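Arginase (Trypanosoma brucei brucei, PDB 4RHJ) is of unknown function but has the arginase-deacetylase fold, having evolved without the binuclear manganese cluster of related arginases. Local coordinates at residues 302-305 with 306-310; 287-291 with 292-296; 264-267 with 268-272; 62-65 with 66-69; 146-149 with 150-154. One frame throughout, in Å; residues are numbered along the deposited sequence.

Along the chain the order is contact 4, contact 5, contact 3, contact 2, contact 1, all in one domain built on a parallel sheet. Contact 1 opens helix 303-316, and three of the others lie against it: contact 2, the loop feeding that helix from strand 281-287, contact 4 on helix 62-66, and contact 3 at the start of helix 266-274. Their centres lie about 9 Å, about 10 Å and about 13 Å from that of contact 1. Contact 5, leading into helix 148-157, stands apart on the opposite side of the chain's centre, about 25 Å from contact 1 between centres. Contacts 1 to 4 also touch the second subunit, so this flank carries both fold and trimer interface.

Contact 1 of 5, residues 302-305 with 306-310; sequences GLTA and IALSK
L308 and T304 run side by side down one flank of the helix, pointing the same way. L308 CB rests 3.2 Å from T304 O. CG comes next and stays close to the same oxygen, 3.4 Å from T304 O, because chi1 (-79°) sets it beside the backbone N. From there CD1 reaches out to T304 CG2 at 3.9 Å, a methyl-to-methyl contact. In the backbone, L308 N gives its hydrogen to T304 O at 2.8 Å, the same i to i+4 bond that I306 N makes to G302 O at 3.1 Å. G302 is the N-cap residue, so that bond closes the first turn.

The hydroxyl of T304 turns the other way and is held by D294 OD1 and A255 N. Farther along, S309 OG folds back onto its own helix, donating to I306 O at 2.7 Å; K310 N reaches that carbonyl only weakly.

Every touching residue here is buried. Y289 of the preceding loop packs on T304 and L308, F64 of helix 62-66 on A305 and S309, and T266 and L270 of helix 266-274 on A307 and K310, while I306 meets P259 of the second subunit.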
loop_
_atom_site.group_PDB
_atom_site.type_symbol
_atom_site.label_atom_id
_atom_site.label_comp_id
_atom_site.label_asym_id
_atom_site.label_seq_id
_atom_site.Cartn_x
_atom_site.Cartn_y
_atom_site.Cartn_z
ATOM N N GLY A 302 -0.149 -15.278 -1.031
ATOM C CA GLY A 302 0.885 -14.302 -0.755
ATOM C C GLY A 302 0.601 -13.017 -1.493
ATOM O O GLY A 302 0.314 -13.023 -2.694
ATOM N N LEU A 303 0.672 -11.911 -0.766
ATOM C CA LEU A 303 0.597 -10.577 -1.351
ATOM C C LEU A 303 1.584 -10.374 -2.510
ATOM O O LEU A 303 1.280 -9.729 -3.500
ATOM C CB LEU A 303 0.851 -9.530 -0.270
ATOM C CG LEU A 303 -0.423 -8.868 0.233
ATOM C CD1 LEU A 303 -1.463 -9.916 0.640
ATOM C CD2 LEU A 303 -0.098 -7.929 1.368
ATOM N N THR A 304 2.781 -10.929 -2.373
ATOM C CA THR A 304 3.812 -10.753 -3.388
ATOM C C THR A 304 3.523 -11.582 -4.616
ATOM O O THR A 304 3.885 -11.206 -5.731
ATOM C CB THR A 304 5.167 -11.133 -2.852
ATOM O OG1 THR A 304 5.323 -10.546 -1.555
ATOM C CG2 THR A 304 6.284 -10.662 -3.803
ATOM N N ALA A 305 2.875 -12.720 -4.402
ATOM C CA ALA A 305 2.475 -13.573 -5.518
ATOM C C ALA A 305 1.430 -12.843 -6.373
ATOM O O ALA A 305 1.521 -12.817 -7.604
ATOM C CB ALA A 305 1.932 -14.874 -5.021
ATOM N N ILE A 306 0.452 -12.248 -5.694
ATOM C CA ILE A 306 -0.591 -11.476 -6.354
ATOM C C ILE A 306 0.054 -10.372 -7.184
ATOM O O ILE A 306 -0.174 -10.262 -8.386
ATOM C CB ILE A 306 -1.601 -10.883 -5.315
ATOM C CG1 ILE A 306 -2.457 -11.990 -4.694
ATOM C CG2 ILE A 306 -2.515 -9.850 -5.943
ATOM C CD1 ILE A 306 -3.225 -11.564 -3.446
ATOM N N ALA A 307 0.893 -9.584 -6.532
ATOM C CA ALA A 307 1.572 -8.463 -7.166
ATOM C C ALA A 307 2.411 -8.903 -8.350
ATOM O O ALA A 307 2.330 -8.341 -9.430
ATOM C CB ALA A 307 2.443 -7.754 -6.149
ATOM N N LEU A 308 3.223 -9.925 -8.147
ATOM C CA LEU A 308 4.164 -10.292 -9.178
ATOM C C LEU A 308 3.497 -11.005 -10.317
ATOM O O LEU A 308 3.947 -10.899 -11.454
ATOM C CB LEU A 308 5.274 -11.141 -8.596
ATOM C CG LEU A 308 6.306 -10.286 -7.884
ATOM C CD1 LEU A 308 7.463 -11.164 -7.472
ATOM C CD2 LEU A 308 6.785 -9.164 -8.778
ATOM N N SER A 309 2.416 -11.721 -10.019
ATOM C CA SER A 309 1.647 -12.412 -11.072
ATOM C C SER A 309 1.089 -11.425 -12.105
ATOM O O SER A 309 1.004 -11.731 -13.292
ATOM C CB SER A 309 0.503 -13.243 -10.468
ATOM O OG SER A 309 -0.505 -12.433 -9.884
ATOM N N LYS A 310 0.706 -10.246 -11.639
ATOM C CA LYS A 310 0.359 -9.132 -12.514
ATOM C C LYS A 310 1.574 -8.624 -13.285
ATOM O O LYS A 310 1.489 -8.388 -14.483
ATOM C CB LYS A 310 -0.246 -7.989 -11.700
ATOM C CG LYS A 310 -0.786 -6.813 -12.522
ATOM C CD LYS A 310 -1.948 -7.209 -13.409
ATOM C CE LYS A 310 -2.586 -5.973 -14.052
ATOM N NZ LYS A 310 -3.808 -6.308 -14.846
#

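Contact 2 of 5, residues 287-291 with 292-296; sequences YGYNP and DLDVY
Two torsions bring N290 to D292 and Y296 to P291. N290 has CG opposite its backbone N (chi1 179°), and this swings OD1 forward to take the hydrogen of D292 N at 3.0 Å. The donor stands above the amide plane, off the lone pairs. This is an Asx turn, and it overlaps a tight backbone turn in which L293 N donates to N290 O at 2.9 Å. The aliphatic part of N290 is used too: its CB meets L293 CD1 at 3.9 Å.

Y296 has CG beside its own backbone N (chi1 -73°), which sends the phenol back to the turn. Its OH donates to P291 O, which lies in the ring plane; the modelled 2.4 Å is very short, so the exact length is doubtful. D294 N also reaches P291 O, but only weakly.

A water ties D294, Y296 and Y289 together. It donates to D294 OD2 at 2.8 Å and to Y296 OH at 2.9 Å, and it is bonded as well to Y289 OH. D294 OD2 additionally sits 3.6 Å from Y289 CE1, in the plane of the ring at its edge, with carboxylate and ring 78° apart; the other carboxylate oxygen is taken by T304. P291 N lies above one face of that ring, offset toward the rim.

Outward the loop meets the trimer: D292 forms a salt bridge with K298 of the third subunit, and V295 packs on V295 of the second. Within the chain it runs from strand 281-287 to helix 303-316, with Y289 on A305 and D294 on L303 of that helix.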
loop_
_atom_site.group_PDB
_atom_site.type_symbol
_atom_site.label_atom_id
_atom_site.label_comp_id
_atom_site.label_asym_id
_atom_site.label_seq_id
_atom_site.Cartn_x
_atom_site.Cartn_y
_atom_site.Cartn_z
ATOM N N TYR A 287 12.318 -11.678 -10.528
ATOM C CA TYR A 287 12.980 -12.370 -9.422
ATOM C C TYR A 287 12.808 -11.660 -8.084
ATOM O O TYR A 287 12.146 -10.634 -8.006
ATOM C CB TYR A 287 14.468 -12.500 -9.719
ATOM C CG TYR A 287 15.198 -11.175 -9.868
ATOM C CD1 TYR A 287 15.238 -10.504 -11.090
ATOM C CD2 TYR A 287 15.859 -10.605 -8.790
ATOM C CE1 TYR A 287 15.924 -9.305 -11.224
ATOM C CE2 TYR A 287 16.541 -9.425 -8.915
ATOM C CZ TYR A 287 16.573 -8.765 -10.127
ATOM O OH TYR A 287 17.256 -7.564 -10.235
ATOM N N GLY A 288 13.419 -12.205 -7.034
ATOM C CA GLY A 288 13.401 -11.560 -5.725
ATOM C C GLY A 288 12.343 -12.051 -4.759
ATOM O O GLY A 288 12.267 -11.596 -3.622
ATOM N N TYR A 289 11.537 -13.001 -5.218
ATOM C CA TYR A 289 10.387 -13.471 -4.485
ATOM C C TYR A 289 10.678 -14.790 -3.779
ATOM O O TYR A 289 11.166 -15.746 -4.365
ATOM C CB TYR A 289 9.181 -13.610 -5.432
ATOM C CG TYR A 289 8.076 -14.485 -4.896
ATOM C CD1 TYR A 289 7.246 -14.047 -3.871
ATOM C CD2 TYR A 289 7.877 -15.771 -5.395
ATOM C CE1 TYR A 289 6.243 -14.866 -3.371
ATOM C CE2 TYR A 289 6.861 -16.599 -4.897
ATOM C CZ TYR A 289 6.046 -16.134 -3.886
ATOM O OH TYR A 289 5.039 -16.936 -3.385
ATOM N N ASN A 290 10.367 -14.815 -2.498
ATOM C CA ASN A 290 10.612 -15.977 -1.670
ATOM C C ASN A 290 9.395 -16.197 -0.784
ATOM O O ASN A 290 9.113 -15.394 0.100
ATOM C CB ASN A 290 11.889 -15.789 -0.845
ATOM C CG ASN A 290 12.182 -16.968 0.075
ATOM O OD1 ASN A 290 11.340 -17.826 0.300
ATOM N ND2 ASN A 290 13.378 -16.981 0.644
ATOM N N PRO A 291 8.677 -17.303 -1.029
ATOM C CA PRO A 291 7.395 -17.638 -0.401
ATOM C C PRO A 291 7.457 -17.522 1.109
ATOM O O PRO A 291 6.465 -17.148 1.727
ATOM C CB PRO A 291 7.162 -19.088 -0.830
ATOM C CG PRO A 291 8.502 -19.577 -1.292
ATOM C CD PRO A 291 9.150 -18.394 -1.889
ATOM N N ASP A 292 8.629 -17.782 1.673
ATOM C CA ASP A 292 8.798 -17.821 3.123
ATOM C C ASP A 292 8.742 -16.439 3.774
ATOM O O ASP A 292 8.506 -16.325 4.976
ATOM C CB ASP A 292 10.115 -18.534 3.477
ATOM C CG ASP A 292 10.028 -20.053 3.291
ATOM O OD1 ASP A 292 8.900 -20.564 3.142
ATOM O OD2 ASP A 292 11.070 -20.744 3.300
ATOM N N LEU A 293 8.934 -15.401 2.967
ATOM C CA LEU A 293 9.072 -14.026 3.453
ATOM C C LEU A 293 7.821 -13.192 3.193
ATOM O O LEU A 293 7.778 -12.012 3.506
ATOM C CB LEU A 293 10.285 -13.355 2.794
ATOM C CG LEU A 293 11.625 -14.103 2.733
ATOM C CD1 LEU A 293 12.626 -13.275 1.998
ATOM C CD2 LEU A 293 12.171 -14.462 4.131
ATOM N N ASP A 294 6.795 -13.828 2.637
ATOM C CA ASP A 294 5.591 -13.133 2.203
ATOM C C ASP A 294 4.585 -12.894 3.326
ATOM O O ASP A 294 4.589 -13.573 4.350
ATOM C CB ASP A 294 4.919 -13.919 1.071
ATOM C CG ASP A 294 4.239 -13.015 0.048
ATOM O OD1 ASP A 294 4.098 -11.802 0.294
ATOM O OD2 ASP A 294 3.833 -13.529 -1.008
ATOM N N VAL A 295 3.714 -11.911 3.129
ATOM C CA VAL A 295 2.587 -11.719 4.036
ATOM C C VAL A 295 1.435 -12.453 3.375
ATOM O O VAL A 295 1.253 -12.374 2.153
ATOM C CB VAL A 295 2.238 -10.213 4.299
ATOM C CG1 VAL A 295 0.842 -10.065 4.898
ATOM C CG2 VAL A 295 3.266 -9.545 5.213
ATOM N N TYR A 296 0.681 -13.199 4.166
ATOM C CA TYR A 296 -0.349 -14.052 3.590
ATOM C C TYR A 296 -1.748 -13.680 4.043
ATOM O O TYR A 296 -1.951 -13.340 5.196
ATOM C CB TYR A 296 -0.078 -15.517 3.935
ATOM C CG TYR A 296 1.075 -16.119 3.178
ATOM C CD1 TYR A 296 0.858 -16.865 2.038
ATOM C CD2 TYR A 296 2.383 -15.905 3.585
ATOM C CE1 TYR A 296 1.896 -17.398 1.336
ATOM C CE2 TYR A 296 3.432 -16.454 2.895
ATOM C CZ TYR A 296 3.186 -17.187 1.769
ATOM O OH TYR A 296 4.235 -17.717 1.064
HETATM O O HOH W 1 3.776 -16.335 -1.398
#

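Contact 3 of 5, residues 264-267 with 268-272; sequences LSTR and DLLHI
A capping box starts helix 266-274, with S265 as N-cap and D268 as its partner three residues on. S265 N gives D268 OD2 a nearly straight bond of 2.8 Å (171° at the hydrogen), arriving from above the carboxylate plane. In return D268 N donates to S265 OG at 3.1 Å, though that hydroxyl oxygen is modelled too near the carboxylate for its place to be certain. The aspartate can reach back because its CG lies beside its own backbone N (chi1 -63°). A carboxylate here, among the N-H groups of the first turn, probably suits the positive end of the helix dipole.

L264, just ahead of the cap, closes over the same turn. Its CD2 rests on D268 CB at 3.5 Å, the two side chains crossing obliquely, and its CD1 meets L269 CD1 at 4.3 Å. The backbone beyond is ordinary helix, with L270 N bonded to T266 O at 3.1 Å and H271 N to R267 O at 2.9 Å.

R267 is bent at both chi2 and chi3, and this folds its guanidinium back over L270. L270 CD1 sits over the centre of one face, 3.8 Å from R267 NH1. The guanidinium nitrogens find partners outside the turn: NH1 makes a salt bridge with D73, and NE bonds to G262 O of the second subunit.

Helix 266-274 is the crossover of the beta-alpha-beta unit between strands 239-244 and 281-287. L269 packs on F168 of strand 163-168 and on I311, while L270 lies on I311 and E314 of helix 303-316.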
loop_
_atom_site.group_PDB
_atom_site.type_symbol
_atom_site.label_atom_id
_atom_site.label_comp_id
_atom_site.label_asym_id
_atom_site.label_seq_id
_atom_site.Cartn_x
_atom_site.Cartn_y
_atom_site.Cartn_z
ATOM N N LEU A 264 7.744 1.495 -4.792
ATOM C CA LEU A 264 6.691 1.596 -5.796
ATOM C C LEU A 264 5.386 0.865 -5.376
ATOM O O LEU A 264 5.413 -0.139 -4.659
ATOM C CB LEU A 264 7.212 1.041 -7.144
ATOM C CG LEU A 264 8.322 1.862 -7.818
ATOM C CD1 LEU A 264 8.834 1.269 -9.120
ATOM C CD2 LEU A 264 7.837 3.264 -8.052
ATOM N N SER A 265 4.246 1.392 -5.805
ATOM C CA SER A 265 3.009 0.640 -5.744
ATOM C C SER A 265 3.038 -0.323 -6.928
ATOM O O SER A 265 3.890 -0.183 -7.820
ATOM C CB SER A 265 1.778 1.566 -5.763
ATOM O OG SER A 265 1.623 2.334 -6.947
ATOM N N THR A 266 2.159 -1.318 -6.950
ATOM C CA THR A 266 2.152 -2.199 -8.110
ATOM C C THR A 266 1.839 -1.373 -9.366
ATOM O O THR A 266 2.402 -1.629 -10.437
ATOM C CB THR A 266 1.146 -3.341 -7.986
ATOM O OG1 THR A 266 1.266 -3.937 -6.693
ATOM C CG2 THR A 266 1.414 -4.386 -9.063
ATOM N N ARG A 267 0.983 -0.365 -9.205
ATOM C CA ARG A 267 0.549 0.479 -10.314
ATOM C C ARG A 267 1.682 1.384 -10.800
ATOM O O ARG A 267 1.818 1.636 -11.995
ATOM C CB ARG A 267 -0.673 1.310 -9.903
ATOM C CG ARG A 267 -1.242 2.190 -11.013
ATOM C CD ARG A 267 -1.434 1.402 -12.306
ATOM N NE ARG A 267 -2.433 0.362 -12.124
ATOM C CZ ARG A 267 -2.863 -0.449 -13.088
ATOM N NH1 ARG A 267 -2.385 -0.356 -14.324
ATOM N NH2 ARG A 267 -3.786 -1.352 -12.814
ATOM N N ASP A 268 2.495 1.869 -9.869
ATOM C CA ASP A 268 3.673 2.676 -10.184
ATOM C C ASP A 268 4.626 1.946 -11.131
ATOM O O ASP A 268 5.113 2.512 -12.099
ATOM C CB ASP A 268 4.427 3.067 -8.902
ATOM C CG ASP A 268 3.597 3.937 -7.961
ATOM O OD1 ASP A 268 2.587 4.514 -8.408
ATOM O OD2 ASP A 268 3.952 4.034 -6.762
ATOM N N LEU A 269 4.890 0.681 -10.845
ATOM C CA LEU A 269 5.766 -0.105 -11.689
ATOM C C LEU A 269 5.128 -0.338 -13.050
ATOM O O LEU A 269 5.761 -0.112 -14.068
ATOM C CB LEU A 269 6.101 -1.435 -11.009
ATOM C CG LEU A 269 7.080 -2.384 -11.701
ATOM C CD1 LEU A 269 8.339 -1.653 -12.179
ATOM C CD2 LEU A 269 7.429 -3.565 -10.770
ATOM N N LEU A 270 3.860 -0.737 -13.062
ATOM C CA LEU A 270 3.130 -0.999 -14.300
ATOM C C LEU A 270 3.112 0.231 -15.228
ATOM O O LEU A 270 3.162 0.095 -16.446
ATOM C CB LEU A 270 1.697 -1.463 -13.988
ATOM C CG LEU A 270 1.456 -2.848 -13.358
ATOM C CD1 LEU A 270 -0.043 -3.094 -12.997
ATOM C CD2 LEU A 270 1.991 -3.985 -14.235
ATOM N N HIS A 271 3.064 1.424 -14.645
ATOM C CA HIS A 271 3.131 2.686 -15.409
ATOM C C HIS A 271 4.491 2.868 -16.056
ATOM O O HIS A 271 4.613 3.040 -17.254
ATOM C CB HIS A 271 2.833 3.887 -14.491
ATOM C CG HIS A 271 2.871 5.211 -15.187
ATOM N ND1 HIS A 271 1.746 5.803 -15.709
ATOM C CD2 HIS A 271 3.899 6.052 -15.456
ATOM C CE1 HIS A 271 2.077 6.957 -16.270
ATOM N NE2 HIS A 271 3.378 7.125 -16.139
ATOM N N ILE A 272 5.522 2.844 -15.238
ATOM C CA ILE A 272 6.874 3.039 -15.714
ATOM C C ILE A 272 7.254 1.926 -16.672
ATOM O O ILE A 272 7.893 2.178 -17.675
ATOM C CB ILE A 272 7.837 3.119 -14.525
ATOM C CG1 ILE A 272 7.444 4.300 -13.641
ATOM C CG2 ILE A 272 9.286 3.247 -14.976
ATOM C CD1 ILE A 272 8.277 4.443 -12.400
#

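Contact 4 of 5, residues 62-65 with 66-69; sequences LDFF and LQSP
F64 and Q67 meet at a slant, ring and amide planes 43° apart, as helix 62-66 runs out. Q67 NE2 comes to 3.4 Å from F64 CD1. F65 and L66 are set almost at right angles instead, touching through F65 CD2 and L66 CD2 at 4.0 Å. The other branch of L66 turns toward L62, whose CG lies 4.5 Å from L66 CD1. Q67 has CG wedged between its backbone N and carbonyl carbon (chi1 75°), and that is what presses CG to 3.2 Å from F64 O.

S68 folds back to the helix: its OG donates to F64 O, modelled at a very short 2.4 Å, so the exact length is doubtful. The backbone loosens at the same point. L66 N still holds L62 O at 3.0 Å, but Q67 N bonds only weakly to D63 O and to F64 O, and S68 N only weakly to F65 O.

The turn joins two elements, F65 packing on I312 of helix 303-316 and L62 on Q103 of strand 95-103. Side chains probably supplement the fading helical bonding: the serine hydroxyl meets F64 O, and R70 gives weak bonds to F65 O and L66 O; its positive charge probably suits the carbonyl-rich end of a helix.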
loop_
_atom_site.group_PDB
_atom_site.type_symbol
_atom_site.label_atom_id
_atom_site.label_comp_id
_atom_site.label_asym_id
_atom_site.label_seq_id
_atom_site.Cartn_x
_atom_site.Cartn_y
_atom_site.Cartn_z
ATOM N N LEU A 62 5.286 -19.312 -10.661
ATOM C CA LEU A 62 5.085 -19.713 -12.025
ATOM C C LEU A 62 3.696 -20.291 -12.051
ATOM O O LEU A 62 2.795 -19.681 -12.612
ATOM C CB LEU A 62 6.163 -20.721 -12.474
ATOM C CG LEU A 62 5.890 -21.659 -13.659
ATOM C CD1 LEU A 62 6.791 -21.354 -14.840
ATOM C CD2 LEU A 62 6.026 -23.119 -13.247
ATOM N N ASP A 63 3.514 -21.425 -11.372
ATOM C CA ASP A 63 2.228 -22.110 -11.270
ATOM C C ASP A 63 1.085 -21.184 -10.813
ATOM O O ASP A 63 -0.059 -21.369 -11.204
ATOM C CB ASP A 63 2.354 -23.302 -10.310
ATOM C CG ASP A 63 3.752 -23.916 -10.303
ATOM O OD1 ASP A 63 4.074 -24.662 -11.246
ATOM O OD2 ASP A 63 4.514 -23.668 -9.343
ATOM N N PHE A 64 1.418 -20.193 -9.982
ATOM C CA PHE A 64 0.476 -19.176 -9.537
ATOM C C PHE A 64 0.114 -18.219 -10.682
ATOM O O PHE A 64 -1.024 -17.791 -10.800
ATOM C CB PHE A 64 1.061 -18.409 -8.353
ATOM C CG PHE A 64 0.079 -17.526 -7.652
ATOM C CD1 PHE A 64 -0.821 -18.055 -6.742
ATOM C CD2 PHE A 64 0.067 -16.169 -7.876
ATOM C CE1 PHE A 64 -1.723 -17.243 -6.076
ATOM C CE2 PHE A 64 -0.839 -15.344 -7.209
ATOM C CZ PHE A 64 -1.736 -15.888 -6.306
ATOM N N PHE A 65 1.085 -17.914 -11.534
ATOM C CA PHE A 65 0.857 -17.084 -12.716
ATOM C C PHE A 65 0.006 -17.798 -13.761
ATOM O O PHE A 65 -0.740 -17.174 -14.516
ATOM C CB PHE A 65 2.183 -16.675 -13.354
ATOM C CG PHE A 65 2.026 -15.943 -14.652
ATOM C CD1 PHE A 65 1.643 -14.611 -14.669
ATOM C CD2 PHE A 65 2.249 -16.578 -15.857
ATOM C CE1 PHE A 65 1.493 -13.932 -15.861
ATOM C CE2 PHE A 65 2.103 -15.898 -17.056
ATOM C CZ PHE A 65 1.729 -14.580 -17.055
ATOM N N LEU A 66 0.128 -19.117 -13.812
ATOM C CA LEU A 66 -0.610 -19.887 -14.796
ATOM C C LEU A 66 -2.069 -20.024 -14.395
ATOM O O LEU A 66 -2.927 -20.233 -15.249
ATOM C CB LEU A 66 0.030 -21.256 -14.991
ATOM C CG LEU A 66 1.495 -21.240 -15.447
ATOM C CD1 LEU A 66 2.004 -22.659 -15.608
ATOM C CD2 LEU A 66 1.667 -20.461 -16.749
ATOM N N GLN A 67 -2.352 -19.858 -13.105
ATOM C CA GLN A 67 -3.718 -19.999 -12.598
ATOM C C GLN A 67 -4.415 -18.637 -12.480
ATOM O O GLN A 67 -5.598 -18.543 -12.143
ATOM C CB GLN A 67 -3.709 -20.726 -11.250
ATOM C CG GLN A 67 -3.249 -19.904 -10.066
ATOM C CD GLN A 67 -3.753 -20.458 -8.744
ATOM O OE1 GLN A 67 -4.179 -21.608 -8.662
ATOM N NE2 GLN A 67 -3.720 -19.636 -7.708
ATOM N N SER A 68 -3.662 -17.592 -12.800
ATOM C CA SER A 68 -4.115 -16.214 -12.691
ATOM C C SER A 68 -4.958 -15.804 -13.899
ATOM O O SER A 68 -4.888 -16.442 -14.950
ATOM C CB SER A 68 -2.900 -15.292 -12.548
ATOM O OG SER A 68 -2.022 -15.771 -11.545
ATOM N N PRO A 69 -5.768 -14.747 -13.752
ATOM C CA PRO A 69 -6.532 -14.233 -14.882
ATOM C C PRO A 69 -5.661 -13.943 -16.104
ATOM O O PRO A 69 -4.531 -13.463 -15.979
ATOM C CB PRO A 69 -7.137 -12.946 -14.323
ATOM C CG PRO A 69 -7.269 -13.201 -12.881
ATOM C CD PRO A 69 -6.031 -13.968 -12.531
#

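Contact 5 of 5, residues 146-149 with 150-154; sequences ATLS and MVEAY
V151 and T147 make the tight side of this turn. V151 holds CG1 in the crowded position, between backbone N and carbonyl carbon (chi1 58°), and the methyl is driven to 2.9 Å from T147 O and 3.2 Å from L148 O. The first carbonyl is also bonded by V151 N at 3.2 Å from T147 O, so the methyl is pressed against the oxygen that the N-H of the same residue bonds. M150 reaches back beside A146 on the neighbouring flank, its chain bent at chi3. The modelled approach of its sulfur to A146 O is too close to be trusted, and that buried oxygen has no hydrogen-bond partner in the model.

The turn leads into helix 148-157, which follows strand 136-140 and leads to strand 163-168 in the parallel sheet, part of the beta-alpha-beta architecture of the arginase-deacetylase fold. M150 packs on P137 and S139 of the first strand, S149 and A153 on helix 116-131.

The looser side is the pair L148 and E152, both partly exposed. They lie alongside one another and point the same way, L148 CD1 standing 3.7 Å from E152 OE1, an ordinary van der Waals distance. Helical bonding is less straight here: E152 N donates to L148 O at 3.1 Å and only weakly to S149 O, whereas A153 N holds S149 O at 3.0 Å. The carboxylate finds its polar partner on helix 116-131, where OE1 is bonded to the hydroxyl of Y120, and L148 leans on P180, V183 and L184 of helix 180-186.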
loop_
_atom_site.group_PDB
_atom_site.type_symbol
_atom_site.label_atom_id
_atom_site.label_comp_id
_atom_site.label_asym_id
_atom_site.label_seq_id
_atom_site.Cartn_x
_atom_site.Cartn_y
_atom_site.Cartn_z
ATOM N N ALA A 146 19.410 -15.092 -13.313
ATOM C CA ALA A 146 18.882 -15.325 -14.654
ATOM C C ALA A 146 18.777 -14.041 -15.464
ATOM O O ALA A 146 17.991 -13.962 -16.402
ATOM C CB ALA A 146 17.525 -15.990 -14.580
ATOM N N THR A 147 19.536 -13.019 -15.083
ATOM C CA THR A 147 19.686 -11.855 -15.941
ATOM C C THR A 147 20.966 -12.055 -16.719
ATOM O O THR A 147 20.972 -11.989 -17.941
ATOM C CB THR A 147 19.702 -10.545 -15.146
ATOM O OG1 THR A 147 18.357 -10.234 -14.753
ATOM C CG2 THR A 147 20.267 -9.387 -15.995
ATOM N N LEU A 148 22.027 -12.375 -15.992
ATOM C CA LEU A 148 23.335 -12.671 -16.558
ATOM C C LEU A 148 23.292 -13.706 -17.693
ATOM O O LEU A 148 23.766 -13.442 -18.787
ATOM C CB LEU A 148 24.261 -13.145 -15.429
ATOM C CG LEU A 148 25.656 -13.674 -15.742
ATOM C CD1 LEU A 148 26.439 -12.695 -16.608
ATOM C CD2 LEU A 148 26.382 -13.953 -14.440
ATOM N N SER A 149 22.706 -14.872 -17.430
ATOM C CA SER A 149 22.707 -15.989 -18.383
ATOM C C SER A 149 21.942 -15.699 -19.668
ATOM O O SER A 149 22.397 -16.040 -20.757
ATOM C CB SER A 149 22.111 -17.238 -17.736
ATOM O OG SER A 149 22.336 -17.253 -16.339
ATOM N N MET A 150 20.771 -15.081 -19.524
ATOM C CA MET A 150 19.840 -14.850 -20.633
ATOM C C MET A 150 20.337 -13.799 -21.625
ATOM O O MET A 150 20.210 -13.961 -22.849
ATOM C CB MET A 150 18.468 -14.432 -20.090
ATOM C CG MET A 150 17.751 -15.504 -19.251
ATOM S SD MET A 150 16.207 -14.886 -18.540
ATOM C CE MET A 150 15.201 -14.679 -20.005
ATOM N N VAL A 151 20.896 -12.722 -21.098
ATOM C CA VAL A 151 21.523 -11.720 -21.942
ATOM C C VAL A 151 22.834 -12.250 -22.547
ATOM O O VAL A 151 23.243 -11.813 -23.619
ATOM C CB VAL A 151 21.780 -10.410 -21.159
ATOM C CG1 VAL A 151 22.624 -10.687 -19.992
ATOM C CG2 VAL A 151 22.446 -9.353 -22.041
ATOM N N GLU A 152 23.486 -13.215 -21.896
ATOM C CA GLU A 152 24.718 -13.773 -22.468
ATOM C C GLU A 152 24.466 -14.794 -23.579
ATOM O O GLU A 152 25.292 -14.940 -24.481
ATOM C CB GLU A 152 25.587 -14.387 -21.378
ATOM C CG GLU A 152 26.431 -13.343 -20.677
ATOM C CD GLU A 152 27.566 -13.934 -19.914
ATOM O OE1 GLU A 152 27.362 -14.997 -19.298
ATOM O OE2 GLU A 152 28.659 -13.335 -19.930
ATOM N N ALA A 153 23.326 -15.478 -23.515
ATOM C CA ALA A 153 22.844 -16.319 -24.608
ATOM C C ALA A 153 22.481 -15.495 -25.838
ATOM O O ALA A 153 22.529 -15.984 -26.967
ATOM C CB ALA A 153 21.669 -17.094 -24.169
ATOM N N TYR A 154 22.102 -14.243 -25.601
ATOM C CA TYR A 154 21.676 -13.336 -26.666
ATOM C C TYR A 154 22.871 -12.790 -27.420
ATOM O O TYR A 154 22.878 -12.734 -28.652
ATOM C CB TYR A 154 20.851 -12.174 -26.095
ATOM C CG TYR A 154 20.115 -11.386 -27.147
ATOM C CD1 TYR A 154 20.769 -10.438 -27.918
ATOM C CD2 TYR A 154 18.768 -11.598 -27.374
ATOM C CE1 TYR A 154 20.102 -9.730 -28.882
ATOM C CE2 TYR A 154 18.089 -10.892 -28.341
ATOM C CZ TYR A 154 18.759 -9.963 -29.091
ATOM O OH TYR A 154 18.081 -9.262 -30.053
#